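Local coordinates for protein dehydroascorbate reductase (PDB 5XFT) that probably catalyses the reduction of dehydroascorbate to ascorbate with two molecules of glutathione, as a member of the glutathione S-transferase superfamily, at residues K102-P105 and N106-I110; C156-A159 and P160-Y163; A206-A209 and G210-H214. All coordinates share one frame; numbering follows the deposited sequence.

Contact 1 of 3, residues K102-P105 and N106-I110; sequences KLFP and NFRAI
N106 meets K102 at the first turn of helix 103-112. K102 holds the N-cap position, and its carbonyl O accepts the backbone N of N106 at 3.1 Å. The side chain of N106 folds back over the same residue. Its CG stands anti to its own carbonyl carbon, chi1 -67°, which lays the amide beside K102, with ND2 3.5 Å from K102 CB. ND2 also lies near K102 O, but the angle is too poor for a hydrogen bond.

F107 continues the helical pattern, its N bonded to L103 O. Its ring touches that of F104 obliquely, through the two CD2 atoms at 4.2 Å.

R108 N bonds to F104 O at 2.9 Å. The R108 chain bends at chi3 (61°), and this brings the guanidinium back to F104. There one face of the guanidinium lies over F104 CE1, which is 4.1 Å from NH1. The two planes are 60° apart, so they do not stack. A water joins R108 NE, at 3.1 Å, to P105 O. The same P105 O accepts A109 N at 2.9 Å, so one oxygen serves both backbone and water.

The helix packs by L103, N106 and A109 on helix 118-138. F104 and F107 reach helix 153-173, while F104, F107 and R108 also touch W211 of helix 204-212.

Contact 2 of 3, residues C156-A159 and P160-Y163; sequences CSLA and PKLY
K161 runs back along S157, one turn earlier in helix 153-173. Its CG is anti to its own carbonyl carbon, chi1 -54°, and every later torsion is extended. The aliphatic chain therefore lies alongside the backbone of S157, with CG and CE each 3.4 Å from S157 O. On S157, OG points anti to the backbone N, chi1 175°. The end of the lysine comes beside this hydroxyl, and NZ stops 3.9 Å from OG, too far for a hydrogen bond. L158 meets the same chain from another side, where its CD2 is 4.4 Å from K161 CD.

P160 sets the backbone here. It has no N-H to give to C156 O, and its ring carbon CD occupies that place, 3.2 Å from C156 O. The helix is kinked at this proline. Regular bonding resumes at once: L162 N bonds to L158 O at 2.9 Å, and Y163 N bonds to A159 O. This helix belongs to the all-helical C-terminal domain of the glutathione S-transferase fold. P160 and C156 face helix 22-33 of the thioredoxin-like N-terminal domain, so the kinked turn lies at the junction of the two domains.

A159 CB sits 3.5 Å from P160 CD. L162 packs on L129, Y187 and L188. The Y163 ring meets W197 edge-to-face, and its OH is hydrogen-bonded to D201 OD1.

Contact 3 of 3, residues A206-A209 and G210-H214; sequences AIIA and GWERH
The W211 indole takes I207 at its edge. I207 CG2 lies in the ring plane, 3.8 Å from W211 CD1. I207 O also lies at this edge, 3.2 Å from the same CD1. The indole CG is anti to its own carbonyl carbon, chi1 -78°, and this swings the five-membered ring back toward I207. Beyond the two segments, the indole meets F107 edge-to-face. It meets the H164 ring with planes about 75° apart, and NE1 is hydrogen-bonded to H164 ND1. Near the C-terminus, R213 CB sits over the centre of one face of the H214 ring.

The backbone is helical. G210 N bonds to A206 O, W211 N to I207 O at 3.0 Å, and E212 N to I208 O at 2.8 Å. The next bond, R213 N to A209 O, is weak at 3.4 Å. E212 runs back over I208, with OE1 3.8 Å from I208 CG2.

W211 also packs on F104, R108 and L111 of helix 103-112. Replacing W211 with an alanine would probably leave H164 ND1 without its mate and open a gap between I207 and helix 103-112.

The chemistry is thus two-sided. The W211 side is buried and largely aromatic, with NE1 bonded to H164. On the exposed side, the E212 carboxylate touches I208 and A209 by packing alone.

Overall arrangement
Contact 2 is the core, its centre about 4 Å from that of the chain. The centres of contacts 1 and 3 lie about 14 and 15 Å from the same point, and both are partly buried. Each is a continuous run on or at the end of a different helix. Contacts 1 and 2 meet at F104 CB and K161 CD, 3.6 Å apart. Contacts 1 and 3 join through W211, with F107 CE2 3.7 Å from its CZ2. Contacts 2 and 3 touch more narrowly, Y163 against I207. Contact 2 is mostly buried, with a proline that removes one helix bond and a lysine along S157. Contact 1 has a water-linked arginine, contact 3 an exposed glutamate and arginine.

Contact 1 of 3, residues K102-P105 and N106-I110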
loop_
_atom_site.group_PDB
_atom_site.type_symbol
_atom_site.label_atom_id
_atom_site.label_comp_id
_atom_site.label_asym_id
_atom_site.label_seq_id
_atom_site.Cartn_x
_atom_site.Cartn_y
_atom_site.Cartn_z
ATOM N N LYS A 102 2.511 -0.922 -13.138
ATOM C CA LYS A 102 2.218 0.453 -13.528
ATOM C C LYS A 102 0.822 0.886 -13.103
ATOM O O LYS A 102 0.306 1.888 -13.611
ATOM C CB LYS A 102 2.384 0.638 -15.035
ATOM C CG LYS A 102 3.561 -0.088 -15.656
ATOM C CD LYS A 102 3.567 0.154 -17.154
ATOM C CE LYS A 102 4.444 -0.835 -17.898
ATOM N NZ LYS A 102 4.230 -0.712 -19.369
ATOM N N LEU A 103 0.192 0.144 -12.191
ATOM C CA LEU A 103 -1.096 0.561 -11.648
ATOM C C LEU A 103 -1.002 1.964 -11.053
ATOM O O LEU A 103 -1.685 2.901 -11.497
ATOM C CB LEU A 103 -1.548 -0.453 -10.599
ATOM C CG LEU A 103 -2.729 -0.115 -9.697
ATOM C CD1 LEU A 103 -3.984 0.038 -10.529
ATOM C CD2 LEU A 103 -2.913 -1.198 -8.642
ATOM N N PHE A 104 -0.125 2.129 -10.064
ATOM C CA PHE A 104 0.008 3.413 -9.381
ATOM C C PHE A 104 0.509 4.526 -10.297
ATOM O O PHE A 104 -0.063 5.627 -10.253
ATOM C CB PHE A 104 0.903 3.238 -8.148
ATOM C CG PHE A 104 1.111 4.499 -7.361
ATOM C CD1 PHE A 104 2.245 5.271 -7.551
ATOM C CD2 PHE A 104 0.178 4.909 -6.424
ATOM C CE1 PHE A 104 2.440 6.431 -6.825
ATOM C CE2 PHE A 104 0.367 6.066 -5.696
ATOM C CZ PHE A 104 1.500 6.826 -5.898
ATOM N N PRO A 105 1.549 4.334 -11.122
ATOM C CA PRO A 105 1.964 5.434 -12.010
ATOM C C PRO A 105 0.896 5.875 -12.995
ATOM O O PRO A 105 0.755 7.081 -13.236
ATOM C CB PRO A 105 3.190 4.855 -12.729
ATOM C CG PRO A 105 3.735 3.851 -11.781
ATOM C CD PRO A 105 2.530 3.233 -11.133
ATOM N N ASN A 106 0.158 4.938 -13.598
ATOM C CA ASN A 106 -0.893 5.314 -14.541
ATOM C C ASN A 106 -2.012 6.051 -13.827
ATOM O O ASN A 106 -2.516 7.067 -14.315
ATOM C CB ASN A 106 -1.453 4.071 -15.242
ATOM C CG ASN A 106 -0.443 3.400 -16.154
ATOM O OD1 ASN A 106 0.442 4.050 -16.708
ATOM N ND2 ASN A 106 -0.570 2.090 -16.305
ATOM N N PHE A 107 -2.426 5.529 -12.669
ATOM C CA PHE A 107 -3.477 6.161 -11.882
ATOM C C PHE A 107 -3.076 7.565 -11.443
ATOM O O PHE A 107 -3.903 8.491 -11.443
ATOM C CB PHE A 107 -3.805 5.253 -10.695
ATOM C CG PHE A 107 -4.202 5.980 -9.463
ATOM C CD1 PHE A 107 -5.381 6.708 -9.424
ATOM C CD2 PHE A 107 -3.414 5.902 -8.328
ATOM C CE1 PHE A 107 -5.752 7.367 -8.289
ATOM C CE2 PHE A 107 -3.777 6.550 -7.184
ATOM C CZ PHE A 107 -4.950 7.287 -7.159
ATOM N N ARG A 108 -1.810 7.746 -11.091
ATOM C CA ARG A 108 -1.329 9.074 -10.749
ATOM C C ARG A 108 -1.296 9.979 -11.973
ATOM O O ARG A 108 -1.735 11.130 -11.902
ATOM C CB ARG A 108 0.052 8.986 -10.104
ATOM C CG ARG A 108 0.680 10.343 -9.852
ATOM C CD ARG A 108 2.070 10.204 -9.295
ATOM N NE ARG A 108 2.941 9.500 -10.223
ATOM C CZ ARG A 108 4.169 9.092 -9.928
ATOM N NH1 ARG A 108 4.673 9.307 -8.720
ATOM N NH2 ARG A 108 4.883 8.456 -10.844
ATOM N N ALA A 109 -0.787 9.482 -13.104
ATOM C CA ALA A 109 -0.756 10.300 -14.311
ATOM C C ALA A 109 -2.158 10.710 -14.732
ATOM O O ALA A 109 -2.339 11.750 -15.376
ATOM C CB ALA A 109 -0.056 9.548 -15.443
ATOM N N ILE A 110 -3.156 9.900 -14.383
ATOM C CA ILE A 110 -4.542 10.274 -14.622
ATOM C C ILE A 110 -4.949 11.404 -13.687
ATOM O O ILE A 110 -5.561 12.391 -14.112
ATOM C CB ILE A 110 -5.457 9.048 -14.460
ATOM C CG1 ILE A 110 -5.218 8.050 -15.596
ATOM C CG2 ILE A 110 -6.927 9.473 -14.373
ATOM C CD1 ILE A 110 -5.864 6.723 -15.362
HETATM O O HOH W 1 3.053 9.430 -13.284
#

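Contact 2 of 3, residues C156-A159 and P160-Y163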
loop_
_atom_site.group_PDB
_atom_site.type_symbol
_atom_site.label_atom_id
_atom_site.label_comp_id
_atom_site.label_asym_id
_atom_site.label_seq_id
_atom_site.Cartn_x
_atom_site.Cartn_y
_atom_site.Cartn_z
ATOM N N CYS A 156 0.361 -6.971 -0.194
ATOM C CA CYS A 156 0.861 -5.852 0.593
ATOM C C CYS A 156 1.306 -4.699 -0.292
ATOM O O CYS A 156 1.151 -3.535 0.093
ATOM C CB CYS A 156 2.012 -6.312 1.488
ATOM S SG CYS A 156 1.513 -7.499 2.774
ATOM N N SER A 157 1.851 -4.994 -1.473
ATOM C CA SER A 157 2.286 -3.914 -2.354
ATOM C C SER A 157 1.133 -3.322 -3.164
ATOM O O SER A 157 1.069 -2.101 -3.358
ATOM C CB SER A 157 3.379 -4.412 -3.295
ATOM O OG SER A 157 3.726 -3.399 -4.224
ATOM N N LEU A 158 0.221 -4.160 -3.650
ATOM C CA LEU A 158 -0.754 -3.730 -4.643
ATOM C C LEU A 158 -2.081 -3.311 -4.044
ATOM O O LEU A 158 -2.754 -2.440 -4.604
ATOM C CB LEU A 158 -1.013 -4.846 -5.660
ATOM C CG LEU A 158 0.042 -5.091 -6.734
ATOM C CD1 LEU A 158 -0.486 -6.098 -7.738
ATOM C CD2 LEU A 158 0.425 -3.788 -7.427
ATOM N N ALA A 159 -2.491 -3.923 -2.938
ATOM C CA ALA A 159 -3.774 -3.558 -2.343
ATOM C C ALA A 159 -3.844 -2.089 -1.924
ATOM O O ALA A 159 -4.884 -1.458 -2.181
ATOM C CB ALA A 159 -4.078 -4.494 -1.168
ATOM N N PRO A 160 -2.822 -1.484 -1.303
ATOM C CA PRO A 160 -2.910 -0.037 -1.045
ATOM C C PRO A 160 -3.005 0.797 -2.312
ATOM O O PRO A 160 -3.797 1.749 -2.363
ATOM C CB PRO A 160 -1.620 0.255 -0.265
ATOM C CG PRO A 160 -1.275 -1.045 0.375
ATOM C CD PRO A 160 -1.640 -2.076 -0.647
ATOM N N LYS A 161 -2.218 0.466 -3.343
ATOM C CA LYS A 161 -2.300 1.210 -4.598
ATOM C C LYS A 161 -3.690 1.106 -5.217
ATOM O O LYS A 161 -4.235 2.101 -5.706
ATOM C CB LYS A 161 -1.237 0.718 -5.574
ATOM C CG LYS A 161 0.161 0.734 -5.000
ATOM C CD LYS A 161 1.202 0.334 -6.027
ATOM C CE LYS A 161 2.572 0.190 -5.380
ATOM N NZ LYS A 161 3.640 -0.130 -6.374
ATOM N N LEU A 162 -4.289 -0.085 -5.188
ATOM C CA LEU A 162 -5.636 -0.242 -5.725
ATOM C C LEU A 162 -6.652 0.534 -4.895
ATOM O O LEU A 162 -7.593 1.125 -5.444
ATOM C CB LEU A 162 -6.000 -1.726 -5.784
ATOM C CG LEU A 162 -7.377 -2.095 -6.329
ATOM C CD1 LEU A 162 -7.468 -1.792 -7.811
ATOM C CD2 LEU A 162 -7.666 -3.560 -6.058
ATOM N N TYR A 163 -6.479 0.532 -3.571
ATOM C CA TYR A 163 -7.329 1.318 -2.681
ATOM C C TYR A 163 -7.325 2.787 -3.087
ATOM O O TYR A 163 -8.383 3.395 -3.319
ATOM C CB TYR A 163 -6.825 1.148 -1.247
ATOM C CG TYR A 163 -7.760 1.601 -0.145
ATOM C CD1 TYR A 163 -9.125 1.736 -0.360
ATOM C CD2 TYR A 163 -7.262 1.904 1.114
ATOM C CE1 TYR A 163 -9.962 2.146 0.655
ATOM C CE2 TYR A 163 -8.087 2.313 2.129
ATOM C CZ TYR A 163 -9.435 2.437 1.901
ATOM O OH TYR A 163 -10.252 2.851 2.927
#

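Contact 3 of 3, residues A206-A209 and G210-H214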
loop_
_atom_site.group_PDB
_atom_site.type_symbol
_atom_site.label_atom_id
_atom_site.label_comp_id
_atom_site.label_asym_id
_atom_site.label_seq_id
_atom_site.Cartn_x
_atom_site.Cartn_y
_atom_site.Cartn_z
ATOM N N ALA A 206 -8.825 10.244 4.272
ATOM C CA ALA A 206 -7.374 10.375 4.324
ATOM C C ALA A 206 -6.782 10.324 2.922
ATOM O O ALA A 206 -5.897 11.119 2.585
ATOM C CB ALA A 206 -6.776 9.286 5.217
ATOM N N ILE A 207 -7.286 9.416 2.080
ATOM C CA ILE A 207 -6.823 9.331 0.696
ATOM C C ILE A 207 -7.151 10.615 -0.058
ATOM O O ILE A 207 -6.298 11.196 -0.745
ATOM C CB ILE A 207 -7.441 8.103 0.002
ATOM C CG1 ILE A 207 -7.168 6.835 0.817
ATOM C CG2 ILE A 207 -6.913 7.973 -1.418
ATOM C CD1 ILE A 207 -7.853 5.581 0.263
ATOM N N ILE A 208 -8.404 11.072 0.055
ATOM C CA ILE A 208 -8.840 12.269 -0.657
ATOM C C ILE A 208 -8.003 13.468 -0.238
ATOM O O ILE A 208 -7.501 14.218 -1.081
ATOM C CB ILE A 208 -10.342 12.525 -0.419
ATOM C CG1 ILE A 208 -11.188 11.325 -0.853
ATOM C CG2 ILE A 208 -10.789 13.777 -1.144
ATOM C CD1 ILE A 208 -10.784 10.756 -2.180
ATOM N N ALA A 209 -7.840 13.667 1.069
ATOM C CA ALA A 209 -7.048 14.782 1.572
ATOM C C ALA A 209 -5.597 14.667 1.131
ATOM O O ALA A 209 -4.962 15.674 0.795
ATOM C CB ALA A 209 -7.142 14.847 3.097
ATOM N N GLY A 210 -5.049 13.450 1.137
ATOM C CA GLY A 210 -3.696 13.265 0.650
ATOM C C GLY A 210 -3.536 13.741 -0.780
ATOM O O GLY A 210 -2.568 14.428 -1.110
ATOM N N TRP A 211 -4.500 13.410 -1.639
ATOM C CA TRP A 211 -4.363 13.754 -3.050
ATOM C C TRP A 211 -4.767 15.195 -3.354
ATOM O O TRP A 211 -4.213 15.801 -4.281
ATOM C CB TRP A 211 -5.171 12.772 -3.892
ATOM C CG TRP A 211 -4.463 11.472 -4.042
ATOM C CD1 TRP A 211 -4.707 10.309 -3.363
ATOM C CD2 TRP A 211 -3.356 11.211 -4.905
ATOM N NE1 TRP A 211 -3.827 9.328 -3.773
ATOM C CE2 TRP A 211 -2.985 9.861 -4.717
ATOM C CE3 TRP A 211 -2.645 11.986 -5.827
ATOM C CZ2 TRP A 211 -1.934 9.272 -5.418
ATOM C CZ3 TRP A 211 -1.607 11.399 -6.528
ATOM C CH2 TRP A 211 -1.261 10.053 -6.319
ATOM N N GLU A 212 -5.711 15.760 -2.593
ATOM C CA GLU A 212 -6.043 17.178 -2.714
ATOM C C GLU A 212 -4.815 18.055 -2.535
ATOM O O GLU A 212 -4.728 19.130 -3.138
ATOM C CB GLU A 212 -7.112 17.558 -1.688
ATOM C CG GLU A 212 -8.531 17.478 -2.214
ATOM C CD GLU A 212 -9.570 17.512 -1.110
ATOM O OE1 GLU A 212 -10.772 17.613 -1.439
ATOM O OE2 GLU A 212 -9.191 17.426 0.079
ATOM N N ARG A 213 -3.855 17.607 -1.718
ATOM C CA ARG A 213 -2.564 18.272 -1.578
ATOM C C ARG A 213 -1.852 18.460 -2.914
ATOM O O ARG A 213 -0.874 19.210 -2.970
ATOM C CB ARG A 213 -1.679 17.470 -0.604
ATOM C CG ARG A 213 -0.519 18.217 0.055
ATOM C CD ARG A 213 0.257 17.279 0.999
ATOM N NE ARG A 213 1.543 17.850 1.391
ATOM C CZ ARG A 213 2.701 17.193 1.318
ATOM N NH1 ARG A 213 2.734 15.941 0.880
ATOM N NH2 ARG A 213 3.836 17.774 1.685
ATOM N N HIS A 214 -2.318 17.815 -3.994
ATOM C CA HIS A 214 -1.722 17.979 -5.316
ATOM C C HIS A 214 -2.730 18.204 -6.436
ATOM O O HIS A 214 -2.312 18.392 -7.584
ATOM C CB HIS A 214 -0.849 16.764 -5.661
ATOM C CG HIS A 214 0.153 16.439 -4.602
ATOM N ND1 HIS A 214 1.181 17.293 -4.266
ATOM C CD2 HIS A 214 0.265 15.371 -3.776
ATOM C CE1 HIS A 214 1.893 16.758 -3.289
ATOM N NE2 HIS A 214 1.358 15.592 -2.974
#